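Local coordinates for protein UDP-N-Acetylenolpyruvylglucosamine Reductase (Thermus caldophilus, PDB 2GQT) that reduces UDP-N-acetylenolpyruvylglucosamine to UDP-N-acetylmuramate with FAD as its cofactor, a step in building the peptidoglycan cell wall, at residues T15-G20 / N50-D55; G21-W26 / E60-L65; R211-R216 / L258-E263. All coordinates share one frame; numbering follows the deposited sequence.

Interaction 1 of 3, residues T15-G20 / N50-D55; sequences TTLGVG and NLLVLD. With FAD (flavin-adenine dinucleotide), chain C.
T15 and V53 meet methyl to methyl where the loop 15-20 lies over strand 51-53, and the threonine shows how one side chain can serve two surfaces. From its CB the two branches part. The hydroxyl stands between the backbone N and the carbonyl carbon (chi1 59°), facing back into its own loop: T15 OG1 accepts from G18 N, an ST motif, and donates to V19 O at 3.1 Å. The methyl, beside the backbone N, reaches the strand instead, with T15 CG2 4.0 Å from V53 CG2 and close to L51 CB. An alanine here would probably leave V19 O without its hydroxyl donor, the turn less firmly closed, and a gap beside V53 CG2.

Farther along, the branch ends L17 CD2 and V19 CG2 both rest on L52 CD1, the latter pair 3.7 Å apart. G20 lies close enough for a CA-H...O contact, its CA 3.3 Å from V53 O. No direct hydrogen bond joins the two segments; water does that work. One molecule spans L17 N and L51 O, a second links V19 O, L51 O and V53 N, and a third lies between G20 N and D55 OD1.

At the start of the strand N50 N donates to the FAD phosphate oxygen O1A at 2.8 Å, nearly straight at 164°, while L51 CG packs 3.5 Å from O1A. Methyl groups and bridging waters thus fasten the loop to a strand whose leading backbone N-H grips the pyrophosphate of the cofactor.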
loop_
_atom_site.group_PDB
_atom_site.type_symbol
_atom_site.label_atom_id
_atom_site.label_comp_id
_atom_site.label_asym_id
_atom_site.label_seq_id
_atom_site.Cartn_x
_atom_site.Cartn_y
_atom_site.Cartn_z
ATOM N N THR A 15 -1.096 -9.603 4.934
ATOM C CA THR A 15 -1.808 -8.338 4.869
ATOM C C THR A 15 -1.769 -7.707 6.239
ATOM O O THR A 15 -1.780 -8.404 7.268
ATOM C CB THR A 15 -3.272 -8.499 4.394
ATOM O OG1 THR A 15 -3.991 -9.375 5.279
ATOM C CG2 THR A 15 -3.333 -9.032 2.966
ATOM N N THR A 16 -1.717 -6.382 6.260
ATOM C CA THR A 16 -1.640 -5.688 7.531
ATOM C C THR A 16 -2.948 -5.863 8.331
ATOM O O THR A 16 -2.917 -5.924 9.562
ATOM C CB THR A 16 -1.204 -4.218 7.354
ATOM O OG1 THR A 16 -2.081 -3.563 6.441
ATOM C CG2 THR A 16 0.224 -4.140 6.816
ATOM N N LEU A 17 -4.078 -6.000 7.637
ATOM C CA LEU A 17 -5.365 -6.294 8.280
ATOM C C LEU A 17 -5.429 -7.685 8.941
ATOM O O LEU A 17 -6.111 -7.870 9.947
ATOM C CB LEU A 17 -6.512 -6.124 7.281
ATOM C CG LEU A 17 -7.947 -6.221 7.793
ATOM C CD1 LEU A 17 -8.187 -5.270 8.960
ATOM C CD2 LEU A 17 -8.912 -5.932 6.668
ATOM N N GLY A 18 -4.738 -8.663 8.366
ATOM C CA GLY A 18 -4.666 -10.000 8.961
ATOM C C GLY A 18 -5.842 -10.897 8.641
ATOM O O GLY A 18 -6.172 -11.794 9.425
ATOM N N VAL A 19 -6.470 -10.660 7.494
ATOM C CA VAL A 19 -7.520 -11.535 6.978
ATOM C C VAL A 19 -7.163 -11.924 5.552
ATOM O O VAL A 19 -6.446 -11.199 4.849
ATOM C CB VAL A 19 -8.961 -10.906 7.037
ATOM C CG1 VAL A 19 -9.283 -10.419 8.435
ATOM C CG2 VAL A 19 -9.125 -9.783 6.024
ATOM N N GLY A 20 -7.641 -13.089 5.142
ATOM C CA GLY A 20 -7.447 -13.525 3.776
ATOM C C GLY A 20 -7.224 -15.009 3.652
ATOM O O GLY A 20 -6.444 -15.600 4.401
ATOM N N ASN A 50 -3.094 -2.211 1.724
ATOM C CA ASN A 50 -4.376 -1.674 1.251
ATOM C C ASN A 50 -5.384 -2.742 0.835
ATOM O O ASN A 50 -6.415 -2.420 0.227
ATOM C CB ASN A 50 -4.196 -0.652 0.121
ATOM C CG ASN A 50 -5.453 0.199 -0.098
ATOM O OD1 ASN A 50 -5.939 0.344 -1.221
ATOM N ND2 ASN A 50 -6.006 0.720 0.988
ATOM N N LEU A 51 -5.110 -3.996 1.193
ATOM C CA LEU A 51 -5.931 -5.119 0.739
ATOM C C LEU A 51 -6.874 -5.664 1.789
ATOM O O LEU A 51 -6.473 -5.933 2.926
ATOM C CB LEU A 51 -5.050 -6.278 0.260
ATOM C CG LEU A 51 -4.166 -5.984 -0.957
ATOM C CD1 LEU A 51 -3.309 -7.185 -1.278
ATOM C CD2 LEU A 51 -4.976 -5.587 -2.176
ATOM N N LEU A 52 -8.124 -5.835 1.376
ATOM C CA LEU A 52 -9.081 -6.660 2.098
ATOM C C LEU A 52 -9.261 -7.951 1.290
ATOM O O LEU A 52 -9.911 -7.960 0.255
ATOM C CB LEU A 52 -10.414 -5.920 2.260
ATOM C CG LEU A 52 -11.601 -6.705 2.824
ATOM C CD1 LEU A 52 -11.246 -7.405 4.120
ATOM C CD2 LEU A 52 -12.812 -5.808 3.004
ATOM N N VAL A 53 -8.636 -9.026 1.747
ATOM C CA VAL A 53 -8.684 -10.294 1.028
ATOM C C VAL A 53 -9.752 -11.157 1.657
ATOM O O VAL A 53 -9.747 -11.373 2.865
ATOM C CB VAL A 53 -7.319 -11.014 1.037
ATOM C CG1 VAL A 53 -7.416 -12.327 0.255
ATOM C CG2 VAL A 53 -6.241 -10.107 0.445
ATOM N N LEU A 54 -10.675 -11.631 0.825
ATOM C CA LEU A 54 -11.804 -12.415 1.301
ATOM C C LEU A 54 -11.375 -13.800 1.770
ATOM O O LEU A 54 -10.275 -14.280 1.454
ATOM C CB LEU A 54 -12.938 -12.427 0.263
ATOM C CG LEU A 54 -13.488 -11.022 -0.061
ATOM C CD1 LEU A 54 -14.805 -11.080 -0.793
ATOM C CD2 LEU A 54 -13.624 -10.137 1.180
ATOM N N ASP A 55 -12.243 -14.428 2.555
ATOM C CA ASP A 55 -11.902 -15.664 3.236
ATOM C C ASP A 55 -11.670 -16.817 2.267
ATOM O O ASP A 55 -10.986 -17.774 2.612
ATOM C CB ASP A 55 -12.988 -16.004 4.259
ATOM C CG ASP A 55 -13.135 -14.931 5.333
ATOM O OD1 ASP A 55 -12.103 -14.536 5.927
ATOM O OD2 ASP A 55 -14.280 -14.474 5.577
HETATM P PA FAD C . -0.722 -3.807 -1.412
HETATM O O1A FAD C . -1.732 -3.529 -0.379
HETATM O O2A FAD C . 0.076 -5.052 -1.358
HETATM O O5B FAD C . -1.364 -3.726 -2.861
HETATM C C5B FAD C . -2.187 -2.605 -3.203
HETATM C C4B FAD C . -2.390 -2.553 -4.702
HETATM O O4B FAD C . -1.115 -2.308 -5.330
HETATM C C3B FAD C . -2.928 -3.855 -5.312
HETATM O O3B FAD C . -3.725 -3.506 -6.446
HETATM C C2B FAD C . -1.651 -4.556 -5.759
HETATM O O2B FAD C . -1.886 -5.480 -6.820
HETATM C C1B FAD C . -0.845 -3.380 -6.268
HETATM N N9A FAD C . 0.618 -3.582 -6.310
HETATM C C8A FAD C . 1.422 -3.868 -5.273
HETATM N N7A FAD C . 2.681 -3.947 -5.710
HETATM C C5A FAD C . 2.683 -3.683 -7.021
HETATM C C6A FAD C . 3.664 -3.634 -8.019
HETATM N N6A FAD C . 4.964 -3.841 -7.772
HETATM N N1A FAD C . 3.281 -3.340 -9.278
HETATM C C2A FAD C . 1.993 -3.124 -9.580
HETATM N N3A FAD C . 1.021 -3.173 -8.675
HETATM C C4A FAD C . 1.362 -3.458 -7.403
HETATM N N1 FAD C . -2.162 5.184 1.971
HETATM C C2 FAD C . -1.948 6.496 1.607
HETATM O O2 FAD C . -2.085 6.833 0.440
HETATM N N3 FAD C . -1.606 7.439 2.573
HETATM C C4 FAD C . -1.444 7.091 3.908
HETATM O O4 FAD C . -1.129 7.953 4.735
HETATM C C4X FAD C . -1.652 5.760 4.265
HETATM N N5 FAD C . -1.511 5.368 5.594
HETATM C C5X FAD C . -1.657 4.016 5.931
HETATM C C6 FAD C . -1.447 3.623 7.253
HETATM C C7 FAD C . -1.569 2.287 7.623
HETATM C C7M FAD C . -1.321 1.877 9.080
HETATM C C8 FAD C . -1.917 1.339 6.654
HETATM C C8M FAD C . -2.063 -0.138 7.044
HETATM C C9 FAD C . -2.135 1.735 5.337
HETATM C C9A FAD C . -2.009 3.072 4.959
HETATM N N10 FAD C . -2.225 3.484 3.633
HETATM C C10 FAD C . -2.011 4.818 3.295
HETATM C "C1'" FAD C . -2.699 2.546 2.581
HETATM C "C2'" FAD C . -1.546 1.775 1.919
HETATM O "O2'" FAD C . -0.369 1.799 2.750
HETATM C "C3'" FAD C . -1.177 2.341 0.546
HETATM O "O3'" FAD C . -2.299 2.231 -0.340
HETATM C "C4'" FAD C . 0.052 1.640 -0.047
HETATM O "O4'" FAD C . 0.480 2.348 -1.212
HETATM C "C5'" FAD C . -0.197 0.179 -0.413
HETATM O "O5'" FAD C . 1.071 -0.384 -0.752
HETATM P P FAD C . 1.335 -1.937 -0.496
HETATM O O1P FAD C . 2.698 -2.215 -0.988
HETATM O O2P FAD C . 0.962 -2.337 0.878
HETATM O O3P FAD C . 0.292 -2.545 -1.555
HETATM O O HOH W 1 -4.596 -5.096 4.804
HETATM O O HOH W 2 -6.977 -8.466 4.044
HETATM O O HOH W 3 -9.430 -14.841 6.409
#

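Interaction 2 of 3, residues G21-W26 / E60-L65; sequences GPAELW and ERVIRL
W26 and R61 face each other flat to flat across two parallel neighbours, strands 22-28 and 61-65, of the mixed sheet that contributes to the FAD-binding domain. The guanidinium of R61 lies over the indole with planes 19° apart and centres 4.0 Å from each other. Its extended chain lets CD sit over the five-membered ring; NE and CZ lie above the plane just outside the CZ2-CH2 rim, R61 NE 3.3 Å from W26 CZ2, and NH1 near CH2. R61 NH1 also bonds to A37 O of helix 31-37.

On the other face of the sheet L25 and V62 touch. L25, its CG anti to the backbone N (chi1 -173°), meets R64 at about a right angle, L25 CD2 lying over one face of that guanidinium, 3.3 Å from R64 NE; R64 NH2 is held by T27 OG1. Below runs a parallel ladder: V62 N to E24 O, W26 N to V62 O at 2.7 Å, and R64 N to W26 O.

E24 extends beside R61, and its OE1 takes the bond from W26 NE1 at 2.8 Å, in the plane of the indole. A water then bridges E24 OE1, at 2.7 Å, to R61 NE, at 2.9 Å.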
loop_
_atom_site.group_PDB
_atom_site.type_symbol
_atom_site.label_atom_id
_atom_site.label_comp_id
_atom_site.label_asym_id
_atom_site.label_seq_id
_atom_site.Cartn_x
_atom_site.Cartn_y
_atom_site.Cartn_z
ATOM N N GLY A 21 -7.911 -15.598 2.683
ATOM C CA GLY A 21 -7.852 -17.028 2.440
ATOM C C GLY A 21 -6.680 -17.474 1.586
ATOM O O GLY A 21 -5.700 -16.723 1.395
ATOM N N PRO A 22 -6.760 -18.722 1.075
ATOM C CA PRO A 22 -5.645 -19.365 0.368
ATOM C C PRO A 22 -5.245 -18.715 -0.951
ATOM O O PRO A 22 -6.090 -18.201 -1.684
ATOM C CB PRO A 22 -6.162 -20.788 0.094
ATOM C CG PRO A 22 -7.327 -20.968 0.976
ATOM C CD PRO A 22 -7.927 -19.617 1.177
ATOM N N ALA A 23 -3.945 -18.747 -1.233
ATOM C CA ALA A 23 -3.403 -18.289 -2.503
ATOM C C ALA A 23 -2.080 -18.983 -2.784
ATOM O O ALA A 23 -1.380 -19.420 -1.857
ATOM C CB ALA A 23 -3.214 -16.773 -2.504
ATOM N N GLU A 24 -1.753 -19.078 -4.068
ATOM C CA GLU A 24 -0.479 -19.617 -4.512
ATOM C C GLU A 24 0.487 -18.459 -4.710
ATOM O O GLU A 24 0.329 -17.662 -5.635
ATOM C CB GLU A 24 -0.664 -20.395 -5.810
ATOM C CG GLU A 24 0.591 -21.071 -6.318
ATOM C CD GLU A 24 0.337 -21.843 -7.597
ATOM O OE1 GLU A 24 0.585 -21.294 -8.686
ATOM O OE2 GLU A 24 -0.143 -22.988 -7.514
ATOM N N LEU A 25 1.484 -18.384 -3.832
ATOM C CA LEU A 25 2.423 -17.274 -3.815
ATOM C C LEU A 25 3.696 -17.610 -4.580
ATOM O O LEU A 25 4.387 -18.567 -4.247
ATOM C CB LEU A 25 2.751 -16.888 -2.371
ATOM C CG LEU A 25 3.585 -15.631 -2.122
ATOM C CD1 LEU A 25 2.814 -14.382 -2.531
ATOM C CD2 LEU A 25 3.956 -15.571 -0.657
ATOM N N TRP A 26 4.013 -16.787 -5.575
ATOM C CA TRP A 26 5.240 -16.882 -6.357
ATOM C C TRP A 26 6.191 -15.767 -5.933
ATOM O O TRP A 26 5.892 -14.593 -6.141
ATOM C CB TRP A 26 4.902 -16.709 -7.841
ATOM C CG TRP A 26 4.163 -17.860 -8.433
ATOM C CD1 TRP A 26 2.944 -18.336 -8.058
ATOM C CD2 TRP A 26 4.602 -18.683 -9.517
ATOM N NE1 TRP A 26 2.600 -19.425 -8.833
ATOM C CE2 TRP A 26 3.601 -19.653 -9.739
ATOM C CE3 TRP A 26 5.746 -18.697 -10.322
ATOM C CZ2 TRP A 26 3.713 -20.630 -10.732
ATOM C CZ3 TRP A 26 5.858 -19.672 -11.309
ATOM C CH2 TRP A 26 4.846 -20.620 -11.506
ATOM N N GLU A 60 -5.628 -16.816 -8.745
ATOM C CA GLU A 60 -4.517 -16.439 -9.613
ATOM C C GLU A 60 -3.178 -16.631 -8.908
ATOM O O GLU A 60 -3.122 -16.773 -7.681
ATOM C CB GLU A 60 -4.643 -14.983 -10.077
ATOM C CG GLU A 60 -5.889 -14.665 -10.896
ATOM C CD GLU A 60 -7.110 -14.358 -10.052
ATOM O OE1 GLU A 60 -6.985 -14.183 -8.819
ATOM O OE2 GLU A 60 -8.214 -14.289 -10.636
ATOM N N ARG A 61 -2.103 -16.635 -9.690
ATOM C CA ARG A 61 -0.762 -16.586 -9.131
ATOM C C ARG A 61 -0.604 -15.237 -8.442
ATOM O O ARG A 61 -0.929 -14.205 -9.028
ATOM C CB ARG A 61 0.279 -16.727 -10.230
ATOM C CG ARG A 61 0.223 -18.049 -10.972
ATOM C CD ARG A 61 1.314 -18.095 -12.013
ATOM N NE ARG A 61 1.354 -19.385 -12.697
ATOM C CZ ARG A 61 2.225 -19.700 -13.651
ATOM N NH1 ARG A 61 3.132 -18.818 -14.054
ATOM N NH2 ARG A 61 2.184 -20.904 -14.207
ATOM N N VAL A 62 -0.149 -15.258 -7.193
ATOM C CA VAL A 62 0.109 -14.020 -6.463
ATOM C C VAL A 62 1.624 -13.826 -6.414
ATOM O O VAL A 62 2.342 -14.644 -5.843
ATOM C CB VAL A 62 -0.524 -14.043 -5.053
ATOM C CG1 VAL A 62 -0.204 -12.764 -4.311
ATOM C CG2 VAL A 62 -2.035 -14.199 -5.163
ATOM N N ILE A 63 2.099 -12.760 -7.048
ATOM C CA ILE A 63 3.521 -12.506 -7.220
ATOM C C ILE A 63 4.036 -11.510 -6.184
ATOM O O ILE A 63 3.445 -10.439 -5.985
ATOM C CB ILE A 63 3.813 -11.979 -8.637
ATOM C CG1 ILE A 63 3.446 -13.034 -9.687
ATOM C CG2 ILE A 63 5.274 -11.574 -8.776
ATOM C CD1 ILE A 63 3.515 -12.543 -11.109
ATOM N N ARG A 64 5.123 -11.894 -5.520
ATOM C CA ARG A 64 5.888 -11.026 -4.617
ATOM C C ARG A 64 7.243 -10.777 -5.253
ATOM O O ARG A 64 7.893 -11.714 -5.726
ATOM C CB ARG A 64 6.138 -11.728 -3.276
ATOM C CG ARG A 64 4.967 -11.848 -2.346
ATOM C CD ARG A 64 5.450 -12.293 -0.975
ATOM N NE ARG A 64 6.444 -13.374 -0.993
ATOM C CZ ARG A 64 7.086 -13.795 0.090
ATOM N NH1 ARG A 64 6.841 -13.224 1.265
ATOM N NH2 ARG A 64 7.964 -14.783 0.012
ATOM N N LEU A 65 7.686 -9.526 -5.227
ATOM C CA LEU A 65 8.978 -9.152 -5.779
ATOM C C LEU A 65 10.031 -9.103 -4.697
ATOM O O LEU A 65 9.915 -8.336 -3.738
ATOM C CB LEU A 65 8.880 -7.794 -6.467
ATOM C CG LEU A 65 7.853 -7.646 -7.590
ATOM C CD1 LEU A 65 7.817 -6.200 -8.031
ATOM C CD2 LEU A 65 8.158 -8.570 -8.767
HETATM O O HOH W 4 -3.860 -18.589 -5.929
HETATM O O HOH W 5 -0.060 -21.516 -11.266
#

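Interaction 3 of 3, residues R211-R216 / L258-E263; sequences RLIDER and LPLELE
L258 pushes its two methyls against the last turn of helix 209-215 and the arginine that follows it. One branch, CD1, settles against the backbone of L212 and against I213, with I213 CG1 at 3.8 Å from L258 CD1. The other, CD2, sits over the centre of the R216 guanidinium, 3.5 Å from R216 CZ, so an apolar methyl meets the flat face of a charged group. L260 adds a second foothold, its CD1 3.8 Å from I213 CD1.

Both leucines belong to the loop between helix 244-257 and strand 265-267, in the C-terminal domain of the MurB family. P259 is the centre of an inverse gamma turn, closed by L260 N to L258 O at 2.7 Å, which brings the two leucines to bear on the same helix.

Around this shell, R216 NE forms a salt bridge of 3.2 Å with E215 OE2, and R216 NH1 has a weak bond to E257 O. V254 of helix 244-257 touches both I213 and L260, and F201 and P204 pack on L260. The side chain of I213 lies about 9 Å from that of C199, the probable proton donor.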
loop_
_atom_site.group_PDB
_atom_site.type_symbol
_atom_site.label_atom_id
_atom_site.label_comp_id
_atom_site.label_asym_id
_atom_site.label_seq_id
_atom_site.Cartn_x
_atom_site.Cartn_y
_atom_site.Cartn_z
ATOM N N ARG A 211 -14.125 11.778 10.790
ATOM C CA ARG A 211 -14.962 12.701 11.553
ATOM C C ARG A 211 -16.447 12.360 11.410
ATOM O O ARG A 211 -17.180 12.369 12.404
ATOM C CB ARG A 211 -14.689 14.153 11.145
ATOM C CG ARG A 211 -14.973 15.169 12.241
ATOM C CD ARG A 211 -14.419 16.548 11.903
ATOM N NE ARG A 211 -13.013 16.494 11.517
ATOM C CZ ARG A 211 -12.536 16.887 10.336
ATOM N NH1 ARG A 211 -13.344 17.395 9.413
ATOM N NH2 ARG A 211 -11.241 16.786 10.084
ATOM N N LEU A 212 -16.883 12.043 10.187
ATOM C CA LEU A 212 -18.277 11.651 9.943
ATOM C C LEU A 212 -18.645 10.400 10.736
ATOM O O LEU A 212 -19.685 10.356 11.386
ATOM C CB LEU A 212 -18.565 11.419 8.451
ATOM C CG LEU A 212 -18.733 12.633 7.525
ATOM C CD1 LEU A 212 -18.710 12.179 6.069
ATOM C CD2 LEU A 212 -20.011 13.426 7.816
ATOM N N ILE A 213 -17.775 9.394 10.686
ATOM C CA ILE A 213 -18.009 8.139 11.392
ATOM C C ILE A 213 -18.053 8.385 12.904
ATOM O O ILE A 213 -18.943 7.874 13.586
ATOM C CB ILE A 213 -16.963 7.075 10.987
ATOM C CG1 ILE A 213 -17.185 6.655 9.524
ATOM C CG2 ILE A 213 -17.029 5.853 11.906
ATOM C CD1 ILE A 213 -15.995 5.924 8.878
ATOM N N ASP A 214 -17.114 9.188 13.402
ATOM C CA ASP A 214 -17.087 9.615 14.810
ATOM C C ASP A 214 -18.392 10.291 15.242
ATOM O O ASP A 214 -18.996 9.878 16.237
ATOM C CB ASP A 214 -15.888 10.543 15.073
ATOM C CG ASP A 214 -15.561 10.707 16.565
ATOM O OD1 ASP A 214 -14.665 11.521 16.875
ATOM O OD2 ASP A 214 -16.171 10.028 17.419
ATOM N N GLU A 215 -18.836 11.308 14.491
ATOM C CA GLU A 215 -20.063 12.063 14.841
ATOM C C GLU A 215 -21.297 11.174 14.831
ATOM O O GLU A 215 -22.250 11.430 15.560
ATOM C CB GLU A 215 -20.288 13.282 13.925
ATOM C CG GLU A 215 -21.421 14.255 14.376
ATOM C CD GLU A 215 -22.838 13.761 14.042
ATOM O OE1 GLU A 215 -23.777 14.016 14.835
ATOM O OE2 GLU A 215 -23.016 13.109 12.996
ATOM N N ARG A 216 -21.281 10.143 13.991
ATOM C CA ARG A 216 -22.383 9.192 13.929
ATOM C C ARG A 216 -22.330 8.147 15.045
ATOM O O ARG A 216 -23.202 7.288 15.131
ATOM C CB ARG A 216 -22.443 8.509 12.562
ATOM C CG ARG A 216 -22.652 9.469 11.403
ATOM C CD ARG A 216 -23.782 10.460 11.672
ATOM N NE ARG A 216 -24.023 11.308 10.513
ATOM C CZ ARG A 216 -24.675 10.907 9.429
ATOM N NH1 ARG A 216 -25.177 9.679 9.366
ATOM N NH2 ARG A 216 -24.832 11.739 8.409
ATOM N N LEU A 258 -23.782 6.228 6.216
ATOM C CA LEU A 258 -22.993 7.246 5.517
ATOM C C LEU A 258 -22.664 6.765 4.104
ATOM O O LEU A 258 -22.203 5.644 3.933
ATOM C CB LEU A 258 -21.695 7.537 6.281
ATOM C CG LEU A 258 -21.789 8.234 7.645
ATOM C CD1 LEU A 258 -20.558 7.954 8.488
ATOM C CD2 LEU A 258 -22.022 9.737 7.467
ATOM N N PRO A 259 -22.932 7.605 3.079
ATOM C CA PRO A 259 -22.574 7.224 1.711
ATOM C C PRO A 259 -21.053 7.262 1.459
ATOM O O PRO A 259 -20.553 8.114 0.714
ATOM C CB PRO A 259 -23.302 8.268 0.861
ATOM C CG PRO A 259 -23.372 9.462 1.730
ATOM C CD PRO A 259 -23.574 8.934 3.125
ATOM N N LEU A 260 -20.328 6.337 2.085
ATOM C CA LEU A 260 -18.874 6.260 1.942
ATOM C C LEU A 260 -18.462 5.107 1.032
ATOM O O LEU A 260 -19.073 4.036 1.063
ATOM C CB LEU A 260 -18.217 6.096 3.315
ATOM C CG LEU A 260 -18.343 7.242 4.329
ATOM C CD1 LEU A 260 -17.779 6.834 5.677
ATOM C CD2 LEU A 260 -17.655 8.500 3.824
ATOM N N GLU A 261 -17.426 5.338 0.222
ATOM C CA GLU A 261 -16.849 4.299 -0.633
ATOM C C GLU A 261 -15.562 3.782 0.003
ATOM O O GLU A 261 -14.842 4.539 0.659
ATOM C CB GLU A 261 -16.572 4.829 -2.053
ATOM C CG GLU A 261 -17.824 5.181 -2.876
ATOM C CD GLU A 261 -18.671 3.968 -3.255
ATOM O OE1 GLU A 261 -18.105 2.904 -3.594
ATOM O OE2 GLU A 261 -19.918 4.081 -3.223
ATOM N N LEU A 262 -15.280 2.497 -0.197
ATOM C CA LEU A 262 -14.060 1.880 0.320
ATOM C C LEU A 262 -12.803 2.431 -0.330
ATOM O O LEU A 262 -12.749 2.616 -1.549
ATOM C CB LEU A 262 -14.083 0.371 0.103
ATOM C CG LEU A 262 -14.778 -0.506 1.134
ATOM C CD1 LEU A 262 -14.623 -1.956 0.716
ATOM C CD2 LEU A 262 -14.199 -0.283 2.528
ATOM N N GLU A 263 -11.799 2.681 0.497
ATOM C CA GLU A 263 -10.454 2.992 0.025
ATOM C C GLU A 263 -9.694 1.683 -0.244
ATOM O O GLU A 263 -8.895 1.601 -1.183
ATOM C CB GLU A 263 -9.728 3.855 1.058
ATOM C CG GLU A 263 -8.283 4.221 0.725
ATOM C CD GLU A 263 -8.139 5.281 -0.365
ATOM O OE1 GLU A 263 -9.137 5.645 -1.013
ATOM O OE2 GLU A 263 -7.002 5.745 -0.591
#

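Overall arrangement
The segments of interactions 1 and 2 alternate along the chain: 15-20 runs straight into 21-26, and strand 51-53 precedes strand 61-65. Their centres are about 13 Å apart and they touch, L54 O lying 3.0 Å from G21 N in a probable hydrogen bond. Interaction 3 follows later in the sequence, about 20 Å from interaction 1 and about 32 Å from interaction 2, centre to centre. Its loop 258-263 leads into strand 265-267, the parallel partner of strand 51-53, and E263 touches N50. Interaction 1 thus stands between the sheet of interaction 2 and the C-terminal domain of interaction 3, beside the FAD that E265 also binds.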